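Local coordinates for protein lamina-associated polypeptide 2 isoforms alpha/zeta (Mus musculus, PDB 2V0X) that is a component of the nuclear lamina that dimerises through this helical domain and probably binds lamin A and chromatin, at residues B[132-137]-B[160-165]; B[139-144]-B[156-161]; B[122-127]-B[174-179]; B[72-77]-B[112-117]. The protein carries 2 engineered substitutions. One frame throughout, in Å; residues are numbered along the deposited sequence. Where two conformers were deposited one is given.

Contact 1 (B[132-137]-B[160-165])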
loop_
_atom_site.group_PDB
_atom_site.type_symbol
_atom_site.label_atom_id
_atom_site.label_comp_id
_atom_site.label_asym_id
_atom_site.label_seq_id
_atom_site.Cartn_x
_atom_site.Cartn_y
_atom_site.Cartn_z
ATOM N N LYS B 132 12.646 -14.913 2.351
ATOM C CA LYS B 132 14.068 -15.226 2.390
ATOM C C LYS B 132 14.325 -16.451 3.290
ATOM O O LYS B 132 15.114 -17.330 2.935
ATOM C CB LYS B 132 14.848 -14.003 2.891
ATOM C CG LYS B 132 16.339 -13.973 2.519
ATOM C CD LYS B 132 16.530 -13.861 1.002
ATOM C CE LYS B 132 17.993 -13.675 0.610
ATOM N NZ LYS B 132 18.536 -12.346 1.023
ATOM N N SER B 133 13.646 -16.526 4.432
ATOM C CA SER B 133 13.815 -17.655 5.343
ATOM C C SER B 133 13.365 -18.926 4.648
ATOM O O SER B 133 14.023 -19.962 4.732
ATOM C CB SER B 133 12.992 -17.465 6.623
ATOM O OG SER B 133 13.443 -16.331 7.340
ATOM N N LEU B 134 12.233 -18.826 3.962
ATOM C CA LEU B 134 11.656 -19.935 3.235
ATOM C C LEU B 134 12.627 -20.467 2.176
ATOM O O LEU B 134 12.750 -21.691 1.996
ATOM C CB LEU B 134 10.342 -19.487 2.599
ATOM C CG LEU B 134 9.675 -20.240 1.451
ATOM C CD1 LEU B 134 9.283 -21.636 1.839
ATOM C CD2 LEU B 134 8.456 -19.441 1.030
ATOM N N GLN B 135 13.340 -19.570 1.496
ATOM C CA GLN B 135 14.261 -20.053 0.481
ATOM C C GLN B 135 15.498 -20.742 1.047
ATOM O O GLN B 135 15.981 -21.696 0.454
ATOM C CB GLN B 135 14.573 -19.025 -0.616
ATOM C CG GLN B 135 15.400 -17.814 -0.286
ATOM C CD GLN B 135 15.573 -16.905 -1.518
ATOM O OE1 GLN B 135 15.469 -15.689 -1.428
ATOM N NE2 GLN B 135 15.807 -17.513 -2.671
ATOM N N ALA B 136 15.960 -20.305 2.212
ATOM C CA ALA B 136 17.106 -20.934 2.858
ATOM C C ALA B 136 16.678 -22.349 3.314
ATOM O O ALA B 136 17.438 -23.314 3.195
ATOM C CB ALA B 136 17.560 -20.106 4.049
ATOM N N ASP B 137 15.448 -22.471 3.798
ATOM C CA ASP B 137 14.937 -23.767 4.231
ATOM C C ASP B 137 14.765 -24.740 3.060
ATOM O O ASP B 137 15.088 -25.927 3.183
ATOM C CB ASP B 137 13.605 -23.610 4.967
ATOM C CG ASP B 137 13.771 -23.095 6.397
ATOM O OD1 ASP B 137 14.918 -22.983 6.883
ATOM O OD2 ASP B 137 12.740 -22.805 7.038
ATOM N N ASN B 160 7.839 -29.075 6.322
ATOM C CA ASN B 160 6.624 -28.754 7.050
ATOM C C ASN B 160 6.706 -27.270 7.441
ATOM O O ASN B 160 5.737 -26.520 7.349
ATOM C CB ASN B 160 6.495 -29.649 8.281
ATOM C CG ASN B 160 5.147 -29.524 8.938
ATOM O OD1 ASN B 160 4.106 -29.669 8.288
ATOM N ND2 ASN B 160 5.148 -29.241 10.227
ATOM N N ARG B 161 7.906 -26.834 7.778
ATOM C CA ARG B 161 8.141 -25.458 8.155
ATOM C C ARG B 161 7.937 -24.530 6.923
ATOM O O ARG B 161 7.272 -23.486 7.022
ATOM C CB ARG B 161 9.562 -25.353 8.716
ATOM C CG ARG B 161 9.855 -24.090 9.510
ATOM C CD ARG B 161 11.351 -23.979 9.802
ATOM N NE ARG B 161 11.872 -25.177 10.457
ATOM C CZ ARG B 161 13.151 -25.548 10.447
ATOM N NH1 ARG B 161 14.057 -24.815 9.811
ATOM N NH2 ARG B 161 13.528 -26.651 11.085
ATOM N N THR B 162 8.443 -24.939 5.758
ATOM C CA THR B 162 8.283 -24.133 4.548
ATOM C C THR B 162 6.806 -24.027 4.171
ATOM O O THR B 162 6.362 -23.015 3.618
ATOM C CB THR B 162 9.086 -24.706 3.346
ATOM O OG1 THR B 162 8.543 -25.970 2.940
ATOM C CG2 THR B 162 10.548 -24.875 3.731
ATOM N N TYR B 163 6.057 -25.083 4.470
ATOM C CA TYR B 163 4.628 -25.128 4.181
ATOM C C TYR B 163 3.894 -24.028 4.986
ATOM O O TYR B 163 3.026 -23.323 4.458
ATOM C CB TYR B 163 4.078 -26.513 4.541
ATOM C CG TYR B 163 2.647 -26.731 4.119
ATOM C CD1 TYR B 163 2.338 -27.080 2.807
ATOM C CD2 TYR B 163 1.603 -26.583 5.025
ATOM C CE1 TYR B 163 1.028 -27.274 2.401
ATOM C CE2 TYR B 163 0.280 -26.775 4.627
ATOM C CZ TYR B 163 0.004 -27.121 3.311
ATOM O OH TYR B 163 -1.299 -27.302 2.901
ATOM N N ASP B 164 4.260 -23.895 6.257
ATOM C CA ASP B 164 3.687 -22.896 7.147
ATOM C C ASP B 164 4.063 -21.489 6.661
ATOM O O ASP B 164 3.211 -20.615 6.540
ATOM C CB ASP B 164 4.195 -23.107 8.582
ATOM C CG ASP B 164 3.615 -22.103 9.562
ATOM O OD1 ASP B 164 4.397 -21.468 10.302
ATOM O OD2 ASP B 164 2.375 -21.956 9.593
ATOM N N ALA B 165 5.338 -21.290 6.369
ATOM C CA ALA B 165 5.807 -20.003 5.855
ATOM C C ALA B 165 5.013 -19.589 4.598
ATOM O O ALA B 165 4.670 -18.411 4.437
ATOM C CB ALA B 165 7.309 -20.066 5.556
#

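Contact 2 (B[139-144]-B[156-161])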
loop_
_atom_site.group_PDB
_atom_site.type_symbol
_atom_site.label_atom_id
_atom_site.label_comp_id
_atom_site.label_asym_id
_atom_site.label_seq_id
_atom_site.Cartn_x
_atom_site.Cartn_y
_atom_site.Cartn_z
ATOM N N SER B 139 16.406 -24.857 0.271
ATOM C CA SER B 139 17.701 -25.375 -0.115
ATOM C C SER B 139 18.209 -26.371 0.932
ATOM O O SER B 139 18.822 -27.374 0.581
ATOM C CB SER B 139 18.708 -24.243 -0.330
ATOM O OG SER B 139 18.715 -23.354 0.766
ATOM N N GLN B 140 17.911 -26.126 2.208
ATOM C CA GLN B 140 18.360 -27.041 3.261
ATOM C C GLN B 140 17.744 -28.423 3.057
ATOM O O GLN B 140 18.420 -29.442 3.205
ATOM C CB GLN B 140 18.010 -26.524 4.654
ATOM C CG GLN B 140 18.816 -27.216 5.745
ATOM C CD GLN B 140 18.357 -26.869 7.143
ATOM O OE1 GLN B 140 18.074 -25.714 7.453
ATOM N NE2 GLN B 140 18.281 -27.876 7.999
ATOM N N ALA B 141 16.465 -28.443 2.702
ATOM C CA ALA B 141 15.735 -29.677 2.454
ATOM C C ALA B 141 16.299 -30.363 1.211
ATOM O O ALA B 141 16.413 -31.594 1.158
ATOM C CB ALA B 141 14.267 -29.374 2.254
ATOM N N ALA B 142 16.632 -29.551 0.210
ATOM C CA ALA B 142 17.198 -30.035 -1.043
ATOM C C ALA B 142 18.483 -30.808 -0.768
ATOM O O ALA B 142 18.640 -31.937 -1.230
ATOM C CB ALA B 142 17.483 -28.867 -1.990
ATOM N N GLN B 143 19.377 -30.212 0.018
ATOM C CA GLN B 143 20.652 -30.840 0.359
ATOM C C GLN B 143 20.481 -32.164 1.104
ATOM O O GLN B 143 21.229 -33.118 0.861
ATOM C CB GLN B 143 21.519 -29.887 1.179
ATOM C CG GLN B 143 21.825 -28.582 0.465
ATOM C CD GLN B 143 22.792 -27.700 1.231
ATOM O OE1 GLN B 143 23.647 -28.192 1.969
ATOM N NE2 GLN B 143 22.672 -26.392 1.045
ATOM N N ILE B 144 19.487 -32.227 1.987
ATOM C CA ILE B 144 19.213 -33.434 2.760
ATOM C C ILE B 144 18.843 -34.596 1.844
ATOM O O ILE B 144 19.488 -35.646 1.879
ATOM C CB ILE B 144 18.094 -33.183 3.807
ATOM C CG1 ILE B 144 18.602 -32.218 4.874
ATOM C CG2 ILE B 144 17.645 -34.492 4.457
ATOM C CD1 ILE B 144 17.510 -31.634 5.748
ATOM N N LEU B 156 11.230 -33.818 5.710
ATOM C CA LEU B 156 9.808 -33.584 5.934
ATOM C C LEU B 156 9.537 -32.506 6.989
ATOM O O LEU B 156 8.564 -31.754 6.875
ATOM C CB LEU B 156 9.105 -34.881 6.333
ATOM C CG LEU B 156 8.721 -35.798 5.173
ATOM C CD1 LEU B 156 8.581 -37.231 5.671
ATOM C CD2 LEU B 156 7.424 -35.302 4.535
ATOM N N ARG B 157 10.361 -32.459 8.032
ATOM C CA ARG B 157 10.203 -31.447 9.072
ATOM C C ARG B 157 10.615 -30.082 8.534
ATOM O O ARG B 157 10.030 -29.067 8.892
ATOM C CB ARG B 157 11.009 -31.803 10.328
ATOM C CG ARG B 157 10.224 -32.678 11.317
ATOM C CD ARG B 157 11.009 -32.973 12.602
ATOM N NE ARG B 157 12.205 -33.772 12.344
ATOM C CZ ARG B 157 13.434 -33.275 12.229
ATOM N NH1 ARG B 157 13.646 -31.970 12.353
ATOM N NH2 ARG B 157 14.453 -34.082 11.966
ATOM N N ILE B 158 11.605 -30.062 7.652
ATOM C CA ILE B 158 12.051 -28.812 7.058
ATOM C C ILE B 158 10.943 -28.316 6.136
ATOM O O ILE B 158 10.538 -27.162 6.214
ATOM C CB ILE B 158 13.373 -28.985 6.278
ATOM C CG1 ILE B 158 14.514 -29.267 7.259
ATOM C CG2 ILE B 158 13.721 -27.727 5.508
ATOM C CD1 ILE B 158 14.676 -28.179 8.303
ATOM N N LEU B 159 10.388 -29.234 5.349
ATOM C CA LEU B 159 9.331 -28.922 4.409
ATOM C C LEU B 159 8.043 -28.550 5.118
ATOM O O LEU B 159 7.226 -27.813 4.575
ATOM C CB LEU B 159 9.073 -30.095 3.459
ATOM C CG LEU B 159 10.131 -30.432 2.392
ATOM C CD1 LEU B 159 9.589 -31.552 1.516
ATOM C CD2 LEU B 159 10.476 -29.205 1.533
ATOM N N ASN B 160 7.839 -29.075 6.322
ATOM C CA ASN B 160 6.624 -28.754 7.050
ATOM C C ASN B 160 6.706 -27.270 7.441
ATOM O O ASN B 160 5.737 -26.520 7.349
ATOM C CB ASN B 160 6.495 -29.649 8.281
ATOM C CG ASN B 160 5.147 -29.524 8.938
ATOM O OD1 ASN B 160 4.106 -29.669 8.288
ATOM N ND2 ASN B 160 5.148 -29.241 10.227
ATOM N N ARG B 161 7.906 -26.834 7.778
ATOM C CA ARG B 161 8.141 -25.458 8.155
ATOM C C ARG B 161 7.937 -24.530 6.923
ATOM O O ARG B 161 7.272 -23.486 7.022
ATOM C CB ARG B 161 9.562 -25.353 8.716
ATOM C CG ARG B 161 9.855 -24.090 9.510
ATOM C CD ARG B 161 11.351 -23.979 9.802
ATOM N NE ARG B 161 11.872 -25.177 10.457
ATOM C CZ ARG B 161 13.151 -25.548 10.447
ATOM N NH1 ARG B 161 14.057 -24.815 9.811
ATOM N NH2 ARG B 161 13.528 -26.651 11.085
#

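Contact 3 (B[122-127]-B[174-179])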
loop_
_atom_site.group_PDB
_atom_site.type_symbol
_atom_site.label_atom_id
_atom_site.label_comp_id
_atom_site.label_asym_id
_atom_site.label_seq_id
_atom_site.Cartn_x
_atom_site.Cartn_y
_atom_site.Cartn_z
ATOM N N GLN B 122 4.899 -2.360 6.703
ATOM C CA GLN B 122 5.279 -3.263 7.800
ATOM C C GLN B 122 5.029 -4.705 7.410
ATOM O O GLN B 122 5.795 -5.587 7.753
ATOM C CB GLN B 122 4.485 -2.981 9.089
ATOM C CG GLN B 122 5.027 -1.816 9.873
ATOM C CD GLN B 122 4.215 -1.556 11.121
ATOM O OE1 GLN B 122 4.089 -2.421 11.996
ATOM N NE2 GLN B 122 3.645 -0.374 11.203
ATOM N N ILE B 123 3.898 -4.947 6.775
ATOM C CA ILE B 123 3.551 -6.285 6.330
ATOM C C ILE B 123 4.583 -6.730 5.279
ATOM O O ILE B 123 5.139 -7.823 5.374
ATOM C CB ILE B 123 2.131 -6.304 5.699
ATOM C CG1 ILE B 123 1.087 -5.946 6.759
ATOM C CG2 ILE B 123 1.823 -7.699 5.119
ATOM C CD1 ILE B 123 -0.342 -5.715 6.189
ATOM N N ALA B 124 4.866 -5.869 4.301
ATOM C CA ALA B 124 5.830 -6.217 3.244
ATOM C C ALA B 124 7.181 -6.579 3.812
ATOM O O ALA B 124 7.833 -7.510 3.316
ATOM C CB ALA B 124 5.975 -5.089 2.211
ATOM N N ALA B 125 7.619 -5.816 4.817
ATOM C CA ALA B 125 8.897 -6.062 5.487
ATOM C C ALA B 125 8.921 -7.484 6.043
ATOM O O ALA B 125 9.918 -8.194 5.922
ATOM C CB ALA B 125 9.119 -5.043 6.630
ATOM N N HIS B 126 7.826 -7.890 6.674
ATOM C CA HIS B 126 7.749 -9.239 7.224
ATOM C C HIS B 126 7.740 -10.254 6.095
ATOM O O HIS B 126 8.381 -11.291 6.187
ATOM C CB HIS B 126 6.514 -9.402 8.112
ATOM C CG HIS B 126 6.718 -8.882 9.496
ATOM N ND1 HIS B 126 7.036 -9.704 10.559
ATOM C CD2 HIS B 126 6.731 -7.618 9.981
ATOM C CE1 HIS B 126 7.245 -8.967 11.637
ATOM N NE2 HIS B 126 7.064 -7.700 11.313
ATOM N N THR B 127 7.053 -9.924 5.010
ATOM C CA THR B 127 6.984 -10.812 3.855
ATOM C C THR B 127 8.387 -11.059 3.275
ATOM O O THR B 127 8.709 -12.196 2.941
ATOM C CB THR B 127 6.019 -10.262 2.776
ATOM O OG1 THR B 127 4.695 -10.219 3.320
ATOM C CG2 THR B 127 5.985 -11.171 1.552
ATOM N N PHE B 174 -3.106 -11.168 1.769
ATOM C CA PHE B 174 -4.482 -10.716 1.950
ATOM C C PHE B 174 -4.539 -9.473 2.852
ATOM O O PHE B 174 -5.354 -8.584 2.629
ATOM C CB PHE B 174 -5.386 -11.840 2.470
ATOM C CG PHE B 174 -5.877 -12.744 1.384
ATOM C CD1 PHE B 174 -5.045 -13.730 0.852
ATOM C CD2 PHE B 174 -7.117 -12.535 0.801
ATOM C CE1 PHE B 174 -5.438 -14.485 -0.255
ATOM C CE2 PHE B 174 -7.521 -13.282 -0.304
ATOM C CZ PHE B 174 -6.674 -14.257 -0.834
ATOM N N ASP B 175 -3.659 -9.400 3.846
ATOM C CA ASP B 175 -3.604 -8.223 4.715
ATOM C C ASP B 175 -3.104 -6.992 3.911
ATOM O O ASP B 175 -3.588 -5.877 4.113
ATOM C CB ASP B 175 -2.730 -8.512 5.938
ATOM C CG ASP B 175 -3.413 -9.479 6.928
ATOM O OD1 ASP B 175 -4.660 -9.540 6.968
ATOM O OD2 ASP B 175 -2.711 -10.195 7.657
ATOM N N GLU B 176 -2.178 -7.217 2.974
ATOM C CA GLU B 176 -1.643 -6.139 2.127
ATOM C C GLU B 176 -2.768 -5.611 1.234
ATOM O O GLU B 176 -2.929 -4.397 1.058
ATOM C CB GLU B 176 -0.496 -6.648 1.242
ATOM C CG GLU B 176 0.666 -7.233 2.013
ATOM C CD GLU B 176 1.795 -7.749 1.131
ATOM O OE1 GLU B 176 1.542 -8.575 0.228
ATOM O OE2 GLU B 176 2.949 -7.351 1.371
ATOM N N VAL B 177 -3.563 -6.536 0.706
ATOM C CA VAL B 177 -4.695 -6.191 -0.159
ATOM C C VAL B 177 -5.685 -5.330 0.652
ATOM O O VAL B 177 -6.209 -4.333 0.164
ATOM C CB VAL B 177 -5.415 -7.488 -0.682
ATOM C CG1 VAL B 177 -6.794 -7.148 -1.322
ATOM C CG2 VAL B 177 -4.548 -8.192 -1.735
ATOM N N ARG B 178 -5.924 -5.728 1.896
ATOM C CA ARG B 178 -6.830 -4.994 2.792
ATOM C C ARG B 178 -6.326 -3.565 3.051
ATOM O O ARG B 178 -7.082 -2.601 2.943
ATOM C CB ARG B 178 -6.991 -5.749 4.128
ATOM C CG ARG B 178 -7.965 -5.080 5.093
ATOM C CD ARG B 178 -8.451 -6.036 6.168
ATOM N NE ARG B 178 -9.218 -7.141 5.600
ATOM C CZ ARG B 178 -9.074 -8.414 5.956
ATOM N NH1 ARG B 178 -8.185 -8.757 6.882
ATOM N NH2 ARG B 178 -9.831 -9.347 5.388
HETATM N N MSE B 179 -5.051 -3.437 3.407
HETATM C CA MSE B 179 -4.457 -2.126 3.652
HETATM C C MSE B 179 -4.528 -1.234 2.409
HETATM O O MSE B 179 -4.809 -0.029 2.517
HETATM C CB MSE B 179 -3.010 -2.254 4.143
HETATM C CG MSE B 179 -2.849 -2.877 5.547
HETATM SE SE MSE B 179 -4.094 -2.154 6.897
HETATM C CE MSE B 179 -3.871 -0.311 6.568
#

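Contact 4 (B[72-77]-B[112-117])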
loop_
_atom_site.group_PDB
_atom_site.type_symbol
_atom_site.label_atom_id
_atom_site.label_comp_id
_atom_site.label_asym_id
_atom_site.label_seq_id
_atom_site.Cartn_x
_atom_site.Cartn_y
_atom_site.Cartn_z
ATOM N N LEU B 72 7.446 5.171 9.924
ATOM C CA LEU B 72 6.093 4.634 9.960
ATOM C C LEU B 72 4.989 5.536 10.497
ATOM O O LEU B 72 3.814 5.341 10.182
ATOM C CB LEU B 72 6.100 3.299 10.711
ATOM C CG LEU B 72 7.032 2.292 10.025
ATOM C CD1 LEU B 72 7.217 1.078 10.895
ATOM C CD2 LEU B 72 6.461 1.900 8.672
ATOM N N SER B 73 5.358 6.512 11.312
ATOM C CA SER B 73 4.362 7.415 11.858
ATOM C C SER B 73 4.058 8.597 10.926
ATOM O O SER B 73 4.949 9.166 10.292
ATOM C CB SER B 73 4.791 7.895 13.248
ATOM O OG SER B 73 6.124 8.392 13.229
ATOM N N VAL B 74 2.772 8.886 10.776
ATOM C CA VAL B 74 2.299 9.991 9.952
ATOM C C VAL B 74 3.112 11.236 10.366
ATOM O O VAL B 74 3.160 11.576 11.534
ATOM C CB VAL B 74 0.803 10.219 10.238
ATOM C CG1 VAL B 74 0.307 11.462 9.537
ATOM C CG2 VAL B 74 -0.010 8.992 9.837
ATOM N N PRO B 75 3.783 11.903 9.414
ATOM C CA PRO B 75 4.553 13.070 9.834
ATOM C C PRO B 75 3.686 14.178 10.421
ATOM O O PRO B 75 2.550 14.400 9.989
ATOM C CB PRO B 75 5.286 13.481 8.565
ATOM C CG PRO B 75 4.401 13.048 7.485
ATOM C CD PRO B 75 3.852 11.715 7.959
ATOM N N LYS B 76 4.210 14.801 11.468
ATOM C CA LYS B 76 3.532 15.878 12.180
ATOM C C LYS B 76 4.079 17.217 11.726
ATOM O O LYS B 76 5.206 17.309 11.243
ATOM C CB LYS B 76 3.767 15.706 13.687
ATOM C CG LYS B 76 3.151 16.771 14.579
ATOM C CD LYS B 76 3.505 16.532 16.049
ATOM C CE LYS B 76 4.979 16.811 16.341
ATOM N NZ LYS B 76 5.318 18.272 16.258
ATOM N N VAL B 77 3.263 18.257 11.835
ATOM C CA VAL B 77 3.708 19.590 11.453
ATOM C C VAL B 77 4.459 20.157 12.654
ATOM O O VAL B 77 3.990 20.076 13.792
ATOM C CB VAL B 77 2.525 20.498 11.076
ATOM C CG1 VAL B 77 3.036 21.725 10.334
ATOM C CG2 VAL B 77 1.531 19.728 10.211
ATOM N N ARG B 112 -4.736 9.148 6.672
ATOM C CA ARG B 112 -5.160 7.764 6.622
ATOM C C ARG B 112 -4.484 7.079 5.446
ATOM O O ARG B 112 -4.058 5.949 5.586
ATOM C CB ARG B 112 -6.685 7.673 6.549
ATOM C CG ARG B 112 -7.299 8.303 7.786
ATOM C CD ARG B 112 -8.306 7.430 8.452
ATOM N NE ARG B 112 -9.618 7.600 7.876
ATOM C CZ ARG B 112 -10.700 7.964 8.559
ATOM N NH1 ARG B 112 -10.637 8.205 9.863
ATOM N NH2 ARG B 112 -11.855 8.079 7.930
ATOM N N SER B 113 -4.311 7.789 4.329
ATOM C CA SER B 113 -3.622 7.205 3.181
ATOM C C SER B 113 -2.194 6.839 3.603
ATOM O O SER B 113 -1.703 5.755 3.306
ATOM C CB SER B 113 -3.563 8.192 2.013
ATOM O OG SER B 113 -4.857 8.410 1.461
ATOM N N TYR B 114 -1.544 7.748 4.316
ATOM C CA TYR B 114 -0.178 7.521 4.753
ATOM C C TYR B 114 -0.110 6.322 5.686
ATOM O O TYR B 114 0.737 5.436 5.527
ATOM C CB TYR B 114 0.380 8.760 5.463
ATOM C CG TYR B 114 1.856 8.682 5.798
ATOM C CD1 TYR B 114 2.786 9.401 5.061
ATOM C CD2 TYR B 114 2.322 7.895 6.857
ATOM C CE1 TYR B 114 4.141 9.351 5.360
ATOM C CE2 TYR B 114 3.698 7.825 7.166
ATOM C CZ TYR B 114 4.596 8.563 6.409
ATOM O OH TYR B 114 5.943 8.539 6.677
ATOM N N GLU B 115 -1.025 6.302 6.645
ATOM C CA GLU B 115 -1.057 5.252 7.647
ATOM C C GLU B 115 -1.339 3.878 7.039
ATOM O O GLU B 115 -0.711 2.908 7.415
ATOM C CB GLU B 115 -2.084 5.585 8.737
ATOM C CG GLU B 115 -1.964 4.666 9.934
ATOM C CD GLU B 115 -3.095 4.799 10.926
ATOM O OE1 GLU B 115 -3.712 5.884 10.982
ATOM O OE2 GLU B 115 -3.365 3.813 11.648
ATOM N N ALA B 116 -2.296 3.802 6.118
ATOM C CA ALA B 116 -2.620 2.538 5.458
ATOM C C ALA B 116 -1.393 2.018 4.700
ATOM O O ALA B 116 -1.073 0.825 4.765
ATOM C CB ALA B 116 -3.816 2.715 4.497
ATOM N N ALA B 117 -0.683 2.924 4.025
ATOM C CA ALA B 117 0.530 2.585 3.270
ATOM C C ALA B 117 1.670 2.118 4.182
ATOM O O ALA B 117 2.404 1.167 3.858
ATOM C CB ALA B 117 0.995 3.799 2.468
#

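Contact 1 (B[132-137]-B[160-165])
Residues 132-137 and 160-165 run almost antiparallel, at 158° with their axes 9.5 Å apart, with Leu134 and Thr162 the nearest pair, CA to CA 5.5 Å. They belong to the two arms of a long helical hairpin, helices 100-146 and 152-196, which in the dimer pairs with its counterpart as an antiparallel coiled coil. Leu134 turns CG anti to its backbone N, so that CD1 reaches across and meets Thr162 at about a right angle. The contact with Thr162 CB, at 3.4 Å, is tighter than usual for two carbons. One turn along, Leu134 CB lies 4.3 Å from Ala165 CB. Thr162 offers carbon to the partner helix, while its OG1 is hydrogen-bonded to Leu159 O in its own helix. Its CG2 packs 3.5 Å from Asp137 CB. Beyond this apolar strip the carboxylate of Asp137 meets Arg161, whose chain bends at chi3. The charged planes stand 77° apart, and the salt bridge from OD1 to NH1 is long at 3.6 Å. An alanine in place of Asp137 would probably lose that ion pair and leave Arg161 less firmly held against the neighbouring helix. Leu134 also packs on Leu134 of the second subunit. The closest approach of the Asp137 carboxylate is not to nitrogen: OD2 sits 3.3 Å from Arg161 CD.

Contact 2 (B[139-144]-B[156-161])
The carboxamide of Gln140 is the flat group that does the touching here, and Ile158 CD1 lies over one of its faces, above the nitrogen, with NE2 3.6 Å away. Gln140 gets there by placing CG anti to the backbone N (chi1 -163°) and extending beyond it, so that the side chain crosses Ile158 at about a right angle. The carboxamide thus serves as a cover for a methyl group, and no hydrogen bond links the two segments.

Beneath that cover the packing is wholly aliphatic. Helices 100-146 and 152-196 run antiparallel here at 161°, their axes 9.0 Å apart, close to the turn of the hairpin that joins them. The small side chain of Ala141 is consistent with so close an approach: its methyl projects at the opposite helix and is met by two branches, Ile158 CG2 at 3.7 Å from CB and Leu159 CD2 at 3.9 Å from the same CB. Ile158 divides its side chain among three neighbours, with CG2 on Ala141, CD1 under Gln140, and CG1 4.1 Å from Ile144 CD1, an oblique crossing. Ile144 also rests on Gln154 and Ala155, near the start of the second helix. Leu159 has a further role, since it packs on Ile145 of the second subunit and so carries the hairpin core into the antiparallel four-helix coiled coil of the dimer.

With no polar bond across it, the pairing depends on the fit of branched side chains around a small one, and the exposed Gln140 amide, lying over Ile158 CD1, probably limits the access of water to it.

Contact 3 (B[122-127]-B[174-179])
This is a buried helix-helix contact in the middle stretch of the hairpin, where residues 122-127 of helix 100-146 meet residues 174-179 of helix 152-196. Ile123 is its centre. Its two branches diverge: CD1 enters between residues one turn apart, 3.7 Å from Asp175 CB and 3.8 Å from CG of Met179, a selenomethionine, while CG2 presses on Glu176 CG at 3.3 Å. Glu176 comes at Ile123 obliquely, with CG anti to the carbonyl carbon (chi1 -59°) and the chain extended beyond it, so that the aliphatic part covers Ile123 and the carboxylate passes on toward Ala124 and Thr127. The segments run antiparallel at 160°, the usual geometry of an antiparallel coiled coil, and the second subunit adds its own hairpin to make a four-helix bundle.

The polar groups differ in their partners. Thr127 OG1 donates to Ile123 O at 3.2 Å, approaching from above the carbonyl plane, and that oxygen also takes the backbone N-H of Thr127. In the conformer described, Glu176 OE2 points tip to tip at Thr127 OG1, but at 3.9 Å the two make no hydrogen bond. Glu176 also packs on Glu176 of the second subunit, and two buried carboxylates so placed would probably raise each other's pKa. Asp175, by contrast, is well matched: OD2 is hydrogen-bonded to Tyr61 OH, and OD1 forms a long salt bridge with Arg178 NH1, 3.6 Å away.

Contact 4 (B[72-77]-B[112-117])
Tyr114 reaches out from helix 100-146 and Pro75 comes to meet it tip to tip, a CH-pi contact that seats the loop between helices 66-72 and 79-87 on the long helix of the hairpin. Pro75 CD stands 3.7 Å from the ring centroid, only 18° off the normal, and so over one face, displaced toward the CE1-CZ side. CG of Tyr114 is anti to its backbone N (chi1 -173°), which swings the ring out toward the loop. Val74 slides past it in the opposite direction, with CG2 3.9 Å from Tyr114 CD2 and 4.1 Å from Glu115 CB. The hydroxyl is hydrogen-bonded to Ile71 O, just where helix 66-72 gives way to the extended chain at Ser73, which ties down the tip of the ring; its turn about its long axis is probably set by the packing of Pro75 CD and Val74. A leucine in place of Tyr114 would probably lose both the hydroxyl's bond and the flat face on which Pro75 rests. The loop also meets the second subunit: Pro75 O accepts a hydrogen bond from Arg191 NH1 of that chain. At the edge of the ring, near its plane, Leu72 O lies 3.9 Å from CE2.

How the contacts relate
Three of the four contacts sample one helical hairpin at different heights. Contacts 1 and 2 are neighbours, their centres 8 Å apart; they share Asn160 and Arg161 and touch where Ile158 CG2 meets Asp137 O at 3.2 Å. Contact 3 lies farther from the turn, 18 Å from contact 1 and 26 Å from contact 2 between centres. Contact 4 brings in a loop, yet joins contact 3, centres 16 Å apart, through Met179 CE on Ala116 CA and Gln122 CG on Leu72 CD1. The set spans about 40 Å between the centres of contacts 2 and 4. No catalytic site is involved; all four touch the second subunit, as suits a dimerization domain.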